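Local coordinates for protein beta-lactamase Mb2281c (Mycobacterium bovis, PDB 3I7J) that probably hydrolyses amide or ester bonds by a serine mechanism, as a member of the beta-lactamase and penicillin-binding protein family, at residues A[248-252]-A[253-257]; A[218-221]-A[222-225]. All coordinates share one frame; numbering follows the deposited sequence.

How the interactions relate
Both interactions are local folds of the chain at ends of strands of the same six-stranded antiparallel sheet, with centres about 21 Å apart and nearest atoms about 11 Å apart. Interaction 1 follows strand 242-248 and leads into helix 256-271; interaction 2 leads into strand 224-228. In the first, which is only partly buried, large flat groups do the work: a guanidinium stacked on an indole, and one straight bond from the indole N-H to a carbonyl. The second is mostly buried, though Thr221 and Arg222 at its bend are exposed, and relies on small hydroxyl side chains that bond to the turn backbone. Both meet helix 256-271, the first at its start, the second through Asn219.

Interaction 1: residues A[248-252]-A[253-257]; sequences TARDF and GDWAL
Arg250 lays its whole side chain along one face of the Trp255 indole. CB starts 4.0 Å from CZ2 of Trp255, and CG lies over the NE1 side of the ring. CD, next along, makes a CH-pi contact with the five-membered ring, 3.7 Å from its centroid. NE passes above CD1, CZ lies over CD1 and CG in a cation-pi contact, and NH1 finishes against CG and CB of Trp255. The guanidinium is nearly parallel to the indole, with planes 6° apart and centres separated by 3.8 Å. An extended chain with CG anti to the backbone N (chi1 -173°) provides this reach. Stacking through its face keeps the guanidinium N-H groups available at the rim, where NH1 bonds to the carbonyl of Pro11.

Tryptophan suits the site because it is also a donor: NE1 of Trp255 bonds to O of Asp251 at 2.9 Å, almost straight at 169°, with the acceptor in the ring plane. The bond and the stack together fix the indole's rotation. Ala256 CB lies over the opposite face, small enough to fit close. At the far end of the ring, OG1 of Thr248 comes within 3.9 Å of CH2 of Trp255; it accepts from Arg250 N, forming an ST turn, and bonds to Gly231 O. Phe252 crosses Leu257 at about a right angle, CZ 3.9 Å from the leucine CD2; a large apolar ring suits this place beside the rings of Phe227 and Trp260. The arrangement is a strand-to-helix connection, joining strand 242-248 to the C-terminal helix of the beta-lactamase fold.

Interaction 2: residues A[218-221]-A[222-225]; sequences CNST and RTFG
Thr223 reaches back to Ser220 with two donors at once. Its backbone N bonds to O of Ser220 at 3.1 Å, and its hydroxyl OG1 gives a shorter bond to that same O, 2.7 Å. The amide comes from above the carbonyl plane, 59° out of it, while the hydroxyl lies nearer the plane, tilted by 21°; both donors are on the same side of it, and two bonds hold the oxygen. OG1 stands beside the backbone N of Thr223 (chi1 -57°), which brings both donors to the one acceptor. CB of Asn219 packs against the same hydroxyl, 3.4 Å from Thr223 OG1, the side chains crossing at about a right angle.

The backbone bond closes a type I beta turn, Ser220 to Thr223, at the entry to strand 224-228 of the antiparallel sheet. Thr221 and Arg222 occupy its exposed corners, where polar side chains are at home. From Arg222 N a weak bond runs to Ser220 OG, 3.4 Å.

Farther out, that serine hydroxyl has a stronger partner in Asp237 OD1, on strand 232-237. Asn219 packs against Trp235 of this strand and against Ser264 and Leu268 of helix 256-271, while backbone bonds join Thr221 to Asn208 and Thr223 to Arg207.

Interaction 1: residues A[248-252]-A[253-257]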
loop_
_atom_site.group_PDB
_atom_site.type_symbol
_atom_site.label_atom_id
_atom_site.label_comp_id
_atom_site.label_asym_id
_atom_site.label_seq_id
_atom_site.Cartn_x
_atom_site.Cartn_y
_atom_site.Cartn_z
ATOM N N THR A 248 7.428 -11.651 -4.935
ATOM C CA THR A 248 8.027 -12.544 -5.921
ATOM C C THR A 248 9.013 -11.782 -6.797
ATOM O O THR A 248 9.007 -10.546 -6.846
ATOM C CB THR A 248 6.983 -13.175 -6.866
ATOM O OG1 THR A 248 6.656 -12.252 -7.916
ATOM C CG2 THR A 248 5.723 -13.545 -6.102
ATOM N N ALA A 249 9.857 -12.541 -7.489
ATOM C CA ALA A 249 10.867 -11.985 -8.376
ATOM C C ALA A 249 10.406 -11.985 -9.833
ATOM O O ALA A 249 11.214 -12.141 -10.748
ATOM C CB ALA A 249 12.166 -12.775 -8.237
ATOM N N ARG A 250 9.106 -11.828 -10.047
ATOM C CA ARG A 250 8.565 -11.779 -11.400
ATOM C C ARG A 250 7.565 -10.634 -11.502
ATOM O O ARG A 250 6.627 -10.545 -10.710
ATOM C CB ARG A 250 7.871 -13.091 -11.768
ATOM C CG ARG A 250 7.436 -13.140 -13.228
ATOM C CD ARG A 250 6.759 -14.456 -13.596
ATOM N NE ARG A 250 6.334 -14.452 -14.990
ATOM C CZ ARG A 250 5.646 -15.430 -15.570
ATOM N NH1 ARG A 250 5.297 -16.508 -14.879
ATOM N NH2 ARG A 250 5.301 -15.329 -16.846
ATOM N N ASP A 251 7.772 -9.760 -12.481
ATOM C CA ASP A 251 6.888 -8.623 -12.669
ATOM C C ASP A 251 5.446 -9.065 -12.890
ATOM O O ASP A 251 5.194 -10.125 -13.459
ATOM C CB ASP A 251 7.355 -7.765 -13.851
ATOM C CG ASP A 251 8.699 -7.106 -13.603
ATOM O OD1 ASP A 251 9.039 -6.844 -12.429
ATOM O OD2 ASP A 251 9.423 -6.834 -14.584
ATOM N N PHE A 252 4.511 -8.243 -12.422
ATOM C CA PHE A 252 3.080 -8.504 -12.551
ATOM C C PHE A 252 2.709 -8.807 -13.998
ATOM O O PHE A 252 3.249 -8.197 -14.916
ATOM C CB PHE A 252 2.297 -7.281 -12.087
ATOM C CG PHE A 252 0.811 -7.442 -12.179
ATOM C CD1 PHE A 252 0.128 -8.210 -11.253
ATOM C CD2 PHE A 252 0.089 -6.821 -13.187
ATOM C CE1 PHE A 252 -1.259 -8.355 -11.329
ATOM C CE2 PHE A 252 -1.301 -6.961 -13.270
ATOM C CZ PHE A 252 -1.969 -7.726 -12.341
ATOM N N GLY A 253 1.775 -9.734 -14.195
ATOM C CA GLY A 253 1.345 -10.095 -15.538
ATOM C C GLY A 253 0.142 -11.025 -15.486
ATOM O O GLY A 253 -0.446 -11.215 -14.421
ATOM N N ASP A 254 -0.231 -11.612 -16.619
ATOM C CA ASP A 254 -1.376 -12.514 -16.648
ATOM C C ASP A 254 -1.194 -13.747 -15.763
ATOM O O ASP A 254 -2.175 -14.314 -15.274
ATOM C CB ASP A 254 -1.683 -12.969 -18.083
ATOM C CG ASP A 254 -2.057 -11.812 -19.003
ATOM O OD1 ASP A 254 -2.784 -10.895 -18.558
ATOM O OD2 ASP A 254 -1.631 -11.833 -20.178
ATOM N N TRP A 255 0.052 -14.164 -15.557
ATOM C CA TRP A 255 0.328 -15.336 -14.728
ATOM C C TRP A 255 -0.235 -15.207 -13.312
ATOM O O TRP A 255 -0.611 -16.202 -12.690
ATOM C CB TRP A 255 1.843 -15.602 -14.634
ATOM C CG TRP A 255 2.601 -14.540 -13.884
ATOM C CD1 TRP A 255 3.104 -13.371 -14.390
ATOM C CD2 TRP A 255 2.875 -14.517 -12.476
ATOM N NE1 TRP A 255 3.669 -12.623 -13.384
ATOM C CE2 TRP A 255 3.539 -13.300 -12.200
ATOM C CE3 TRP A 255 2.620 -15.405 -11.420
ATOM C CZ2 TRP A 255 3.948 -12.945 -10.911
ATOM C CZ3 TRP A 255 3.031 -15.049 -10.134
ATOM C CH2 TRP A 255 3.687 -13.826 -9.895
ATOM N N ALA A 256 -0.306 -13.981 -12.806
ATOM C CA ALA A 256 -0.787 -13.760 -11.445
ATOM C C ALA A 256 -2.290 -13.567 -11.315
ATOM O O ALA A 256 -2.852 -13.746 -10.229
ATOM C CB ALA A 256 -0.064 -12.566 -10.840
ATOM N N LEU A 257 -2.934 -13.209 -12.422
ATOM C CA LEU A 257 -4.374 -12.951 -12.440
ATOM C C LEU A 257 -5.253 -13.960 -11.695
ATOM O O LEU A 257 -6.225 -13.571 -11.048
ATOM C CB LEU A 257 -4.857 -12.790 -13.888
ATOM C CG LEU A 257 -4.241 -11.610 -14.667
ATOM C CD1 LEU A 257 -4.942 -11.467 -16.022
ATOM C CD2 LEU A 257 -4.403 -10.321 -13.867
#

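Interaction 2: residues A[218-221]-A[222-225]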
loop_
_atom_site.group_PDB
_atom_site.type_symbol
_atom_site.label_atom_id
_atom_site.label_comp_id
_atom_site.label_asym_id
_atom_site.label_seq_id
_atom_site.Cartn_x
_atom_site.Cartn_y
_atom_site.Cartn_z
ATOM N N CYS A 218 -13.142 -13.831 -1.533
ATOM C CA CYS A 218 -13.688 -13.858 -0.189
ATOM C C CYS A 218 -13.184 -12.732 0.721
ATOM O O CYS A 218 -13.643 -12.593 1.858
ATOM C CB CYS A 218 -13.431 -15.231 0.437
ATOM S SG CYS A 218 -14.330 -16.574 -0.405
ATOM N N ASN A 219 -12.246 -11.928 0.232
ATOM C CA ASN A 219 -11.764 -10.808 1.030
ATOM C C ASN A 219 -12.956 -9.876 1.218
ATOM O O ASN A 219 -13.787 -9.749 0.322
ATOM C CB ASN A 219 -10.618 -10.084 0.308
ATOM C CG ASN A 219 -9.251 -10.679 0.641
ATOM O OD1 ASN A 219 -8.813 -10.642 1.795
ATOM N ND2 ASN A 219 -8.581 -11.234 -0.360
ATOM N N SER A 220 -13.063 -9.244 2.383
ATOM C CA SER A 220 -14.189 -8.343 2.636
ATOM C C SER A 220 -13.998 -7.049 1.854
ATOM O O SER A 220 -12.885 -6.741 1.420
ATOM C CB SER A 220 -14.280 -8.000 4.117
ATOM O OG SER A 220 -13.197 -7.167 4.475
ATOM N N THR A 221 -15.080 -6.289 1.692
ATOM C CA THR A 221 -15.021 -5.020 0.973
ATOM C C THR A 221 -14.131 -4.005 1.697
ATOM O O THR A 221 -13.683 -3.031 1.096
ATOM C CB THR A 221 -16.442 -4.393 0.794
ATOM O OG1 THR A 221 -17.090 -4.304 2.070
ATOM C CG2 THR A 221 -17.296 -5.234 -0.154
ATOM N N ARG A 222 -13.863 -4.234 2.980
ATOM C CA ARG A 222 -13.014 -3.319 3.754
ATOM C C ARG A 222 -11.516 -3.615 3.623
ATOM O O ARG A 222 -10.680 -2.891 4.166
ATOM C CB ARG A 222 -13.409 -3.361 5.229
ATOM C CG ARG A 222 -14.796 -2.814 5.520
ATOM C CD ARG A 222 -15.219 -3.210 6.920
ATOM N NE ARG A 222 -14.296 -2.719 7.944
ATOM C CZ ARG A 222 -14.190 -3.254 9.156
ATOM N NH1 ARG A 222 -14.945 -4.297 9.479
ATOM N NH2 ARG A 222 -13.338 -2.746 10.040
ATOM N N THR A 223 -11.191 -4.689 2.914
ATOM C CA THR A 223 -9.803 -5.073 2.693
ATOM C C THR A 223 -9.065 -3.896 2.042
ATOM O O THR A 223 -9.605 -3.241 1.154
ATOM C CB THR A 223 -9.729 -6.314 1.771
ATOM O OG1 THR A 223 -10.478 -7.386 2.364
ATOM C CG2 THR A 223 -8.273 -6.764 1.573
ATOM N N PHE A 224 -7.841 -3.623 2.497
ATOM C CA PHE A 224 -7.039 -2.522 1.962
ATOM C C PHE A 224 -5.575 -2.957 1.871
ATOM O O PHE A 224 -5.179 -3.933 2.506
ATOM C CB PHE A 224 -7.177 -1.279 2.862
ATOM C CG PHE A 224 -6.628 -1.467 4.256
ATOM C CD1 PHE A 224 -5.280 -1.232 4.530
ATOM C CD2 PHE A 224 -7.458 -1.893 5.292
ATOM C CE1 PHE A 224 -4.769 -1.417 5.816
ATOM C CE2 PHE A 224 -6.961 -2.084 6.585
ATOM C CZ PHE A 224 -5.613 -1.844 6.846
ATOM N N GLY A 225 -4.784 -2.232 1.083
ATOM C CA GLY A 225 -3.382 -2.569 0.918
ATOM C C GLY A 225 -2.844 -2.038 -0.397
ATOM O O GLY A 225 -3.114 -0.894 -0.761
#